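Long-range contact in lectin (Lotus tetragonolobus, PDB 2EIG), which probably binds L-fucose-containing glycans as a seed lectin of the legume family, and holds a calcium and a manganese ion: residues L86-G99 / L196-W209. Numbering follows the deposited sequence.
Sequences LAPWGTEIPPNSQG and LPEKVSVGFSATTW
Leu86 shows, carbon by carbon, how one aliphatic side chain can bring together two neighbouring strands and Leu196, just past the short helix 192-195. Its CB meets Leu196 CD1 at 3.6 Å, the two leucines crossing at about a right angle. One bond further, CG, set anti to the carbonyl carbon (chi1 -77°), faces both Val200 CG2 and Val202 CG1, each 4.0 Å away. Chi2 (63°) then sends CD1 alongside Val202, which points the same way and also touches Phe223 of the other sheet, while CD2 turns to Leu196 CD1 and Val200 CG2. Beneath this cluster the backbones pair antiparallel. Ser201 N donates to Ala87 O over 2.8 Å, whereas the return bond from Ala87 N to Ser201 O is weak. Trp89 N then reaches Lys199 O at 3.2 Å. Where the strand gives way to a type II turn, Pro88 CG packs crosswise on Pro197 CD at 3.6 Å, and the indole of Trp89 brings its edge to Ser201 CA. After the intervening loop has swung away, the segments meet again: Thr207 OG1 is placed as a donor to Gly99 O, at a modelled 2.5 Å that is doubtfully short, and a water links Gly99 N to Thr208 O. Beside it, Gln98 CB lies at the edge of the Trp209 ring, 3.7 Å from CZ3. The Thr207 side chain lies about 8 Å from the bound calcium but is not one of its ligands. Strand 199-208, flanked by 39-50 and 81-88, thus occupies an inner position in the seven-stranded antiparallel sheet of the legume lectin jelly-roll sandwich.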
ATOM      1  N   LEU A  86      13.878  -5.426  13.245  1.00 12.57           N
ATOM      2  CA  LEU A  86      13.107  -6.368  14.018  1.00 14.34           C
ATOM      3  C   LEU A  86      13.522  -7.766  13.623  1.00 13.85           C
ATOM      4  O   LEU A  86      13.657  -8.099  12.398  1.00 14.24           O
ATOM      5  CB  LEU A  86      11.614  -6.240  13.699  1.00 13.71           C
ATOM      6  CG  LEU A  86      10.873  -5.050  14.314  1.00 15.95           C
ATOM      7  CD1 LEU A  86      11.448  -3.753  13.784  1.00 16.01           C
ATOM      8  CD2 LEU A  86       9.395  -5.146  13.908  1.00 16.04           C
ATOM      9  N   ALA A  87      13.711  -8.587  14.636  1.00 13.59           N
ATOM     10  CA  ALA A  87      14.082  -9.995  14.453  1.00 13.85           C
ATOM     11  C   ALA A  87      13.462 -10.830  15.592  1.00 14.90           C
ATOM     12  O   ALA A  87      13.219 -10.289  16.680  1.00 14.55           O
ATOM     13  CB  ALA A  87      15.551 -10.148  14.421  1.00 12.88           C
ATOM     14  N   PRO A  88      13.241 -12.141  15.347  1.00 16.04           N
ATOM     15  CA  PRO A  88      12.709 -13.013  16.345  1.00 17.24           C
ATOM     16  C   PRO A  88      13.443 -12.811  17.635  1.00 17.35           C
ATOM     17  O   PRO A  88      14.679 -12.808  17.685  1.00 18.31           O
ATOM     18  CB  PRO A  88      13.015 -14.420  15.769  1.00 17.41           C
ATOM     19  CG  PRO A  88      12.784 -14.206  14.327  1.00 15.36           C
ATOM     20  CD  PRO A  88      13.543 -12.898  14.112  1.00 15.60           C
ATOM     21  N   TRP A  89      12.692 -12.602  18.693  1.00 17.83           N
ATOM     22  CA  TRP A  89      13.343 -12.532  20.001  1.00 18.79           C
ATOM     23  C   TRP A  89      14.168 -13.826  20.266  1.00 19.56           C
ATOM     24  O   TRP A  89      13.735 -14.932  19.946  1.00 19.39           O
ATOM     25  CB  TRP A  89      12.356 -12.199  21.112  1.00 17.90           C
ATOM     26  CG  TRP A  89      13.070 -12.056  22.406  1.00 19.98           C
ATOM     27  CD1 TRP A  89      13.210 -13.015  23.375  1.00 15.79           C
ATOM     28  CD2 TRP A  89      13.810 -10.906  22.856  1.00 19.32           C
ATOM     29  NE1 TRP A  89      13.964 -12.520  24.416  1.00 15.16           N
ATOM     30  CE2 TRP A  89      14.342 -11.227  24.128  1.00 17.90           C
ATOM     31  CE3 TRP A  89      14.087  -9.637  22.302  1.00 15.40           C
ATOM     32  CZ2 TRP A  89      15.121 -10.306  24.868  1.00 17.22           C
ATOM     33  CZ3 TRP A  89      14.834  -8.734  23.043  1.00 17.49           C
ATOM     34  CH2 TRP A  89      15.318  -9.060  24.319  1.00 17.22           C
ATOM     35  N   GLY A  90      15.365 -13.662  20.813  1.00 19.72           N
ATOM     36  CA  GLY A  90      16.315 -14.747  20.902  1.00 21.53           C
ATOM     37  C   GLY A  90      17.281 -14.777  19.715  1.00 22.60           C
ATOM     38  O   GLY A  90      18.137 -15.654  19.690  1.00 23.45           O
ATOM     39  N   THR A  91      17.101 -13.860  18.730  1.00 22.85           N
ATOM     40  CA  THR A  91      18.092 -13.444  17.668  1.00 22.34           C
ATOM     41  C   THR A  91      19.510 -13.465  18.308  1.00 24.22           C
ATOM     42  O   THR A  91      19.690 -12.949  19.408  1.00 24.61           O
ATOM     43  CB  THR A  91      17.704 -11.910  16.920  1.00 22.40           C
ATOM     44  OG1 THR A  91      18.839 -11.039  16.663  1.00 21.94           O
ATOM     45  CG2 THR A  91      16.745 -11.006  17.695  1.00 13.22           C
ATOM     46  N   GLU A  92      20.488 -14.138  17.692  1.00 25.08           N
ATOM     47  CA  GLU A  92      21.901 -13.811  17.981  1.00 24.95           C
ATOM     48  C   GLU A  92      22.450 -13.279  16.679  1.00 23.97           C
ATOM     49  O   GLU A  92      21.758 -13.345  15.659  1.00 24.94           O
ATOM     50  CB  GLU A  92      22.727 -15.029  18.451  1.00 25.99           C
ATOM     51  CG  GLU A  92      22.339 -15.622  19.821  1.00 28.18           C
ATOM     52  CD  GLU A  92      22.429 -14.635  20.953  1.00 31.23           C
ATOM     53  OE1 GLU A  92      21.876 -14.953  22.030  1.00 35.61           O
ATOM     54  OE2 GLU A  92      23.036 -13.552  20.795  1.00 30.29           O
ATOM     55  N   ILE A  93      23.656 -12.721  16.709  1.00 22.08           N
ATOM     56  CA  ILE A  93      24.327 -12.268  15.518  1.00 21.84           C
ATOM     57  C   ILE A  93      24.432 -13.495  14.621  1.00 20.83           C
ATOM     58  O   ILE A  93      24.981 -14.506  15.034  1.00 18.48           O
ATOM     59  CB  ILE A  93      25.716 -11.705  15.855  1.00 21.79           C
ATOM     60  CG1 ILE A  93      25.558 -10.352  16.600  1.00 23.96           C
ATOM     61  CG2 ILE A  93      26.652 -11.642  14.594  1.00 22.60           C
ATOM     62  CD1 ILE A  93      26.861  -9.744  17.064  1.00 21.54           C
ATOM     63  N   PRO A  94      23.862 -13.428  13.410  1.00 20.75           N
ATOM     64  CA  PRO A  94      23.868 -14.684  12.632  1.00 21.30           C
ATOM     65  C   PRO A  94      25.246 -15.095  12.129  1.00 22.03           C
ATOM     66  O   PRO A  94      26.158 -14.223  11.911  1.00 21.80           O
ATOM     67  CB  PRO A  94      22.888 -14.410  11.476  1.00 20.70           C
ATOM     68  CG  PRO A  94      22.168 -13.083  11.888  1.00 20.19           C
ATOM     69  CD  PRO A  94      23.180 -12.340  12.688  1.00 21.27           C
ATOM     70  N   PRO A  95      25.420 -16.414  11.921  1.00 21.35           N
ATOM     71  CA  PRO A  95      26.617 -16.899  11.204  1.00 21.67           C
ATOM     72  C   PRO A  95      26.687 -16.221   9.845  1.00 20.48           C
ATOM     73  O   PRO A  95      25.651 -15.795   9.351  1.00 20.14           O
ATOM     74  CB  PRO A  95      26.320 -18.399  11.008  1.00 21.43           C
ATOM     75  CG  PRO A  95      25.342 -18.733  12.001  1.00 23.06           C
ATOM     76  CD  PRO A  95      24.533 -17.507  12.332  1.00 21.56           C
ATOM     77  N   ASN A  96      27.873 -16.092   9.233  1.00 20.50           N
ATOM     78  CA  ASN A  96      27.972 -15.605   7.821  1.00 20.01           C
ATOM     79  C   ASN A  96      27.268 -14.265   7.499  1.00 19.96           C
ATOM     80  O   ASN A  96      26.813 -14.005   6.360  1.00 19.62           O
ATOM     81  CB  ASN A  96      27.517 -16.698   6.843  1.00 20.23           C
ATOM     82  CG  ASN A  96      27.808 -18.088   7.354  1.00 21.38           C
ATOM     83  OD1 ASN A  96      26.889 -18.820   7.752  1.00 25.89           O
ATOM     84  ND2 ASN A  96      29.071 -18.461   7.383  1.00 16.22           N
ATOM     85  N   SER A  97      27.205 -13.398   8.517  1.00 19.83           N
ATOM     86  CA  SER A  97      26.565 -12.092   8.405  1.00 19.04           C
ATOM     87  C   SER A  97      27.533 -10.885   8.344  1.00 18.83           C
ATOM     88  O   SER A  97      27.112  -9.743   8.457  1.00 18.43           O
ATOM     89  CB  SER A  97      25.556 -11.924   9.531  1.00 18.48           C
ATOM     90  OG  SER A  97      26.178 -12.001  10.815  1.00 20.06           O
ATOM     91  N   GLN A  98      28.832 -11.146   8.171  1.00 19.35           N
ATOM     92  CA  GLN A  98      29.835 -10.064   8.120  1.00 19.35           C
ATOM     93  C   GLN A  98      29.652  -9.150   6.938  1.00 18.60           C
ATOM     94  O   GLN A  98      28.965  -9.503   5.952  1.00 17.95           O
ATOM     95  CB  GLN A  98      31.266 -10.610   8.195  1.00 19.37           C
ATOM     96  CG  GLN A  98      31.631 -11.139   9.590  1.00 22.64           C
ATOM     97  CD  GLN A  98      33.103 -11.442   9.686  1.00 26.34           C
ATOM     98  OE1 GLN A  98      33.834 -10.839  10.506  1.00 27.19           O
ATOM     99  NE2 GLN A  98      33.574 -12.323   8.800  1.00 22.98           N
ATOM    100  N   GLY A  99      30.272  -7.969   7.022  1.00 18.71           N
ATOM    101  CA  GLY A  99      30.362  -7.074   5.860  1.00 17.41           C
ATOM    102  C   GLY A  99      28.994  -6.639   5.348  1.00 17.57           C
ATOM    103  O   GLY A  99      28.136  -6.107   6.101  1.00 16.53           O
ATOM    104  N   LEU A 196       7.252 -12.394  11.006  1.00 16.27           N
ATOM    105  CA  LEU A 196       7.962 -12.385  12.272  1.00 14.39           C
ATOM    106  C   LEU A 196       7.118 -13.069  13.343  1.00 14.36           C
ATOM    107  O   LEU A 196       5.889 -13.102  13.215  1.00 13.06           O
ATOM    108  CB  LEU A 196       8.242 -10.934  12.705  1.00 14.32           C
ATOM    109  CG  LEU A 196       9.407 -10.226  12.008  1.00 11.05           C
ATOM    110  CD1 LEU A 196       9.387  -8.746  12.284  1.00 12.23           C
ATOM    111  CD2 LEU A 196      10.730 -10.844  12.391  1.00 12.63           C
ATOM    112  N   PRO A 197       7.763 -13.577  14.417  1.00 14.45           N
ATOM    113  CA  PRO A 197       6.984 -14.145  15.511  1.00 14.57           C
ATOM    114  C   PRO A 197       6.455 -13.056  16.399  1.00 14.82           C
ATOM    115  O   PRO A 197       6.666 -11.864  16.133  1.00 14.88           O
ATOM    116  CB  PRO A 197       8.015 -15.031  16.273  1.00 14.13           C
ATOM    117  CG  PRO A 197       9.265 -14.293  16.115  1.00 15.27           C
ATOM    118  CD  PRO A 197       9.204 -13.685  14.680  1.00 13.44           C
ATOM    119  N   GLU A 198       5.760 -13.440  17.462  1.00 15.26           N
ATOM    120  CA  GLU A 198       4.942 -12.479  18.162  1.00 15.98           C
ATOM    121  C   GLU A 198       5.757 -11.588  19.133  1.00 15.32           C
ATOM    122  O   GLU A 198       5.238 -10.633  19.673  1.00 14.89           O
ATOM    123  CB  GLU A 198       3.814 -13.222  18.872  1.00 15.71           C
ATOM    124  CG  GLU A 198       4.323 -14.117  19.988  1.00 21.15           C
ATOM    125  CD  GLU A 198       3.262 -15.148  20.366  1.00 23.59           C
ATOM    126  OE1 GLU A 198       2.572 -14.915  21.384  1.00 27.75           O
ATOM    127  OE2 GLU A 198       3.109 -16.149  19.627  1.00 21.66           O
ATOM    128  N   LYS A 199       7.022 -11.942  19.354  1.00 15.07           N
ATOM    129  CA  LYS A 199       7.913 -11.161  20.215  1.00 16.20           C
ATOM    130  C   LYS A 199       9.150 -10.966  19.374  1.00 15.03           C
ATOM    131  O   LYS A 199       9.592 -11.883  18.721  1.00 15.85           O
ATOM    132  CB  LYS A 199       8.296 -11.887  21.530  1.00 15.32           C
ATOM    133  CG  LYS A 199       7.146 -12.044  22.533  1.00 18.07           C
ATOM    134  CD  LYS A 199       7.641 -12.812  23.750  1.00 20.46           C
ATOM    135  CE  LYS A 199       6.451 -13.385  24.552  1.00 24.55           C
ATOM    136  NZ  LYS A 199       5.283 -12.428  24.591  1.00 25.65           N
ATOM    137  N   VAL A 200       9.646  -9.741  19.320  1.00 14.70           N
ATOM    138  CA  VAL A 200      10.844  -9.459  18.548  1.00 13.77           C
ATOM    139  C   VAL A 200      11.810  -8.602  19.356  1.00 14.20           C
ATOM    140  O   VAL A 200      11.449  -8.017  20.365  1.00 12.67           O
ATOM    141  CB  VAL A 200      10.502  -8.787  17.173  1.00 13.66           C
ATOM    142  CG1 VAL A 200       9.655  -9.719  16.297  1.00 13.81           C
ATOM    143  CG2 VAL A 200       9.777  -7.451  17.358  1.00 11.85           C
ATOM    144  N   SER A 201      13.061  -8.560  18.915  1.00 13.27           N
ATOM    145  CA  SER A 201      13.926  -7.511  19.356  1.00 12.29           C
ATOM    146  C   SER A 201      13.677  -6.381  18.403  1.00 13.23           C
ATOM    147  O   SER A 201      13.235  -6.576  17.248  1.00 11.57           O
ATOM    148  CB  SER A 201      15.381  -7.961  19.323  1.00 12.81           C
ATOM    149  OG  SER A 201      15.736  -8.354  17.995  1.00 15.42           O
ATOM    150  N   VAL A 202      13.865  -5.180  18.942  1.00 14.58           N
ATOM    151  CA  VAL A 202      14.072  -3.980  18.122  1.00 14.19           C
ATOM    152  C   VAL A 202      15.441  -3.513  18.486  1.00 14.37           C
ATOM    153  O   VAL A 202      15.899  -3.668  19.660  1.00 14.90           O
ATOM    154  CB  VAL A 202      12.994  -2.870  18.352  1.00 13.57           C
ATOM    155  CG1 VAL A 202      11.656  -3.429  17.941  1.00 15.52           C
ATOM    156  CG2 VAL A 202      12.952  -2.404  19.865  1.00 11.56           C
ATOM    157  N   GLY A 203      16.104  -2.949  17.488  1.00 14.46           N
ATOM    158  CA  GLY A 203      17.420  -2.429  17.670  1.00 14.89           C
ATOM    159  C   GLY A 203      18.185  -2.267  16.381  1.00 14.62           C
ATOM    160  O   GLY A 203      17.636  -2.077  15.295  1.00 14.56           O
ATOM    161  N   PHE A 204      19.497  -2.298  16.525  1.00 15.47           N
ATOM    162  CA  PHE A 204      20.373  -1.926  15.432  1.00 14.81           C
ATOM    163  C   PHE A 204      21.402  -2.989  15.219  1.00 14.79           C
ATOM    164  O   PHE A 204      21.815  -3.660  16.156  1.00 14.00           O
ATOM    165  CB  PHE A 204      21.093  -0.607  15.743  1.00 13.87           C
ATOM    166  CG  PHE A 204      20.168   0.519  16.039  1.00 16.14           C
ATOM    167  CD1 PHE A 204      19.831   0.823  17.371  1.00 14.01           C
ATOM    168  CD2 PHE A 204      19.625   1.297  14.993  1.00 13.02           C
ATOM    169  CE1 PHE A 204      18.968   1.879  17.644  1.00 13.25           C
ATOM    170  CE2 PHE A 204      18.748   2.369  15.282  1.00 13.63           C
ATOM    171  CZ  PHE A 204      18.435   2.648  16.623  1.00 16.47           C
ATOM    172  N   SER A 205      21.809  -3.121  13.964  1.00 13.84           N
ATOM    173  CA  SER A 205      22.913  -3.938  13.604  1.00 13.88           C
ATOM    174  C   SER A 205      23.784  -3.133  12.666  1.00 13.97           C
ATOM    175  O   SER A 205      23.282  -2.389  11.814  1.00 13.57           O
ATOM    176  CB  SER A 205      22.413  -5.211  12.902  1.00 13.67           C
ATOM    177  OG  SER A 205      23.510  -5.956  12.484  1.00 15.35           O
ATOM    178  N   ALA A 206      25.087  -3.302  12.808  1.00 14.51           N
ATOM    179  CA  ALA A 206      26.043  -2.580  11.975  1.00 15.01           C
ATOM    180  C   ALA A 206      27.277  -3.412  11.750  1.00 13.51           C
ATOM    181  O   ALA A 206      27.654  -4.182  12.598  1.00 15.61           O
ATOM    182  CB  ALA A 206      26.407  -1.250  12.631  1.00 14.42           C
ATOM    183  N   THR A 207      27.902  -3.285  10.581  1.00 13.86           N
ATOM    184  CA  THR A 207      29.096  -4.025  10.279  1.00 13.12           C
ATOM    185  C   THR A 207      30.067  -3.105   9.554  1.00 14.30           C
ATOM    186  O   THR A 207      29.688  -2.102   8.978  1.00 13.93           O
ATOM    187  CB  THR A 207      28.855  -5.221   9.295  1.00 12.72           C
ATOM    188  OG1 THR A 207      28.111  -4.726   8.170  1.00 12.64           O
ATOM    189  CG2 THR A 207      28.127  -6.356   9.976  1.00 11.46           C
ATOM    190  N   THR A 208      31.329  -3.491   9.608  1.00 15.82           N
ATOM    191  CA  THR A 208      32.394  -2.838   8.864  1.00 17.25           C
ATOM    192  C   THR A 208      33.223  -4.019   8.353  1.00 17.17           C
ATOM    193  O   THR A 208      33.063  -5.155   8.775  1.00 16.03           O
ATOM    194  CB  THR A 208      33.252  -1.934   9.754  1.00 16.53           C
ATOM    195  OG1 THR A 208      33.798  -2.721  10.814  1.00 17.61           O
ATOM    196  CG2 THR A 208      32.422  -0.751  10.349  1.00 16.56           C
ATOM    197  N   TRP A 209      34.097  -3.726   7.426  1.00 19.05           N
ATOM    198  CA  TRP A 209      34.782  -4.769   6.713  1.00 19.87           C
ATOM    199  C   TRP A 209      36.300  -4.518   6.895  1.00 21.17           C
ATOM    200  O   TRP A 209      36.745  -4.008   7.939  1.00 21.57           O
ATOM    201  CB  TRP A 209      34.313  -4.768   5.246  1.00 20.04           C
ATOM    202  CG  TRP A 209      34.725  -5.940   4.454  1.00 21.03           C
ATOM    203  CD1 TRP A 209      35.467  -5.931   3.306  1.00 22.95           C
ATOM    204  CD2 TRP A 209      34.452  -7.314   4.746  1.00 22.69           C
ATOM    205  NE1 TRP A 209      35.684  -7.203   2.878  1.00 22.23           N
ATOM    206  CE2 TRP A 209      35.067  -8.080   3.735  1.00 22.24           C
ATOM    207  CE3 TRP A 209      33.725  -7.973   5.754  1.00 19.94           C
ATOM    208  CZ2 TRP A 209      34.960  -9.488   3.675  1.00 22.01           C
ATOM    209  CZ3 TRP A 209      33.672  -9.378   5.737  1.00 21.99           C
ATOM    210  CH2 TRP A 209      34.274 -10.116   4.691  1.00 22.51           C
TER
HETATM  211  O   HOH W   1      31.623  -7.408   9.338  1.00 17.54           O